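Local coordinates for protein enoyl-CoA hydratase/carnithine racemase (Thermus thermophilus JL-18, PDB 6SL9) that is the crotonase-family isomerase PaaG, which probably forms oxepin-CoA in the bacterial breakdown of phenylacetic acid, at residues S127-A131 with F132-G136. Residues are numbered along the deposited sequence; the frame is centred on the assembly and turned at random.
Sequences SFTTA and FVRIG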
loop_
_atom_site.group_PDB
_atom_site.type_symbol
_atom_site.label_atom_id
_atom_site.label_comp_id
_atom_site.label_asym_id
_atom_site.label_seq_id
_atom_site.Cartn_x
_atom_site.Cartn_y
_atom_site.Cartn_z
ATOM N N SER A 127 -5.417 -5.606 -22.455
ATOM C CA SER A 127 -5.334 -6.594 -21.371
ATOM C C SER A 127 -3.984 -6.492 -20.726
ATOM O O SER A 127 -3.033 -6.006 -21.310
ATOM C CB SER A 127 -5.646 -7.943 -21.898
ATOM O OG SER A 127 -4.723 -8.339 -22.870
ATOM N N PHE A 128 -3.938 -6.995 -19.501
ATOM C CA PHE A 128 -2.704 -7.010 -18.707
ATOM C C PHE A 128 -2.480 -8.410 -18.163
ATOM O O PHE A 128 -3.397 -8.978 -17.531
ATOM C CB PHE A 128 -2.814 -6.048 -17.508
ATOM C CG PHE A 128 -2.979 -4.606 -17.904
ATOM C CD1 PHE A 128 -4.213 -4.110 -18.295
ATOM C CD2 PHE A 128 -1.879 -3.770 -17.932
ATOM C CE1 PHE A 128 -4.329 -2.800 -18.728
ATOM C CE2 PHE A 128 -2.018 -2.441 -18.316
ATOM C CZ PHE A 128 -3.246 -1.976 -18.705
ATOM N N THR A 129 -1.289 -8.949 -18.355
ATOM C CA THR A 129 -0.971 -10.298 -17.823
ATOM C C THR A 129 0.469 -10.233 -17.281
ATOM O O THR A 129 1.362 -9.856 -18.021
ATOM C CB THR A 129 -1.158 -11.353 -18.919
ATOM O OG1 THR A 129 -2.407 -11.269 -19.617
ATOM C CG2 THR A 129 -1.043 -12.683 -18.210
ATOM N N THR A 130 0.675 -10.622 -16.043
ATOM C CA THR A 130 2.045 -10.524 -15.516
ATOM C C THR A 130 2.976 -11.438 -16.298
ATOM O O THR A 130 4.115 -11.044 -16.559
ATOM C CB THR A 130 2.081 -10.770 -13.999
ATOM O OG1 THR A 130 1.622 -12.123 -13.762
ATOM C CG2 THR A 130 1.290 -9.748 -13.207
ATOM N N ALA A 131 2.546 -12.646 -16.637
ATOM C CA ALA A 131 3.177 -13.572 -17.604
ATOM C C ALA A 131 4.465 -14.255 -17.160
ATOM O O ALA A 131 4.677 -15.407 -17.563
ATOM C CB ALA A 131 3.416 -12.873 -18.941
ATOM N N PHE A 132 5.326 -13.579 -16.409
ATOM C CA PHE A 132 6.662 -14.125 -16.075
ATOM C C PHE A 132 6.544 -15.546 -15.518
ATOM O O PHE A 132 7.364 -16.426 -15.905
ATOM C CB PHE A 132 7.365 -13.237 -15.038
ATOM C CG PHE A 132 7.782 -11.903 -15.608
ATOM C CD1 PHE A 132 8.954 -11.796 -16.301
ATOM C CD2 PHE A 132 7.049 -10.743 -15.355
ATOM C CE1 PHE A 132 9.387 -10.589 -16.775
ATOM C CE2 PHE A 132 7.502 -9.511 -15.822
ATOM C CZ PHE A 132 8.655 -9.464 -16.528
ATOM N N VAL A 133 5.616 -15.790 -14.617
ATOM C CA VAL A 133 5.535 -17.101 -13.937
ATOM C C VAL A 133 5.240 -18.223 -14.935
ATOM O O VAL A 133 5.603 -19.376 -14.663
ATOM C CB VAL A 133 4.521 -17.077 -12.783
ATOM C CG1 VAL A 133 3.090 -17.088 -13.270
ATOM C CG2 VAL A 133 4.719 -18.180 -11.819
ATOM N N ARG A 134 4.589 -17.908 -16.070
ATOM C CA ARG A 134 4.219 -18.941 -17.039
ATOM C C ARG A 134 5.434 -19.505 -17.739
ATOM O O ARG A 134 5.373 -20.617 -18.238
ATOM C CB ARG A 134 3.238 -18.405 -18.063
ATOM C CG ARG A 134 1.902 -17.961 -17.495
ATOM C CD ARG A 134 0.954 -17.596 -18.592
ATOM N NE ARG A 134 -0.366 -17.167 -18.125
ATOM C CZ ARG A 134 -1.267 -16.539 -18.931
ATOM N NH1 ARG A 134 -0.950 -16.220 -20.173
ATOM N NH2 ARG A 134 -2.475 -16.227 -18.521
ATOM N N ILE A 135 6.559 -18.796 -17.698
ATOM C CA ILE A 135 7.845 -19.341 -18.210
ATOM C C ILE A 135 8.870 -19.526 -17.089
ATOM O O ILE A 135 10.066 -19.709 -17.340
ATOM C CB ILE A 135 8.371 -18.537 -19.396
ATOM C CG1 ILE A 135 8.713 -17.092 -19.052
ATOM C CG2 ILE A 135 7.413 -18.613 -20.571
ATOM C CD1 ILE A 135 9.467 -16.325 -20.140
ATOM N N GLY A 136 8.373 -19.643 -15.850
ATOM C CA GLY A 136 9.258 -19.962 -14.716
ATOM C C GLY A 136 10.157 -18.821 -14.252
ATOM O O GLY A 136 11.166 -19.085 -13.626
HETATM O O HOH W 1 4.012 -13.668 -13.267
#
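Thr-130 O accepts a hydrogen bond from Phe-132 N at 2.8 Å, reaching only two residues ahead. The N-H...O angle is correspondingly bent, at 142°. The donor sits almost beside the carbonyl group, with a C=O...N angle of 96°. Ala-131, at the corner, has positive phi with negative psi, which makes this a classic gamma turn. Thr-130 O also lies 3.2 Å from CD2 of the Phe-132 ring, brought close because CG is turned beside its own backbone N (chi1 -70°). One residue on, Ala-131 O receives Arg-134 N at 2.9 Å from well above the carbonyl plane, opening a short 3-10 segment that continues as Ile-135 N bonds to Phe-132 O. A water ties the two turns together: it donates to Thr-130 OG1 (2.9 Å) and accepts from Val-133 N (3.0 Å). The extended Arg-134 side chain runs back toward the strand, where CG2 of Thr-129 lies over one face of the guanidinium, off centre toward its rim and 3.8 Å from NH2. The gamma turn thus ends strand 127-129, the middle strand of the small three-stranded sheet in this crotonase fold, and sends the chain toward helix 143-151. Farther out, Thr-130 OG1 also hydrogen-bonds to Leu-159 O, while Ser-163 takes Ala-131 N on its hydroxyl and, weakly, Arg-134 NH2 on its carbonyl. The 3-10 segment faces a second subunit of the trimer, whose Tyr-205 and Gln-231 pack on Val-133 and Phe-132, and whose His-240 hydrogen-bonds through ND1 to Ile-135 O.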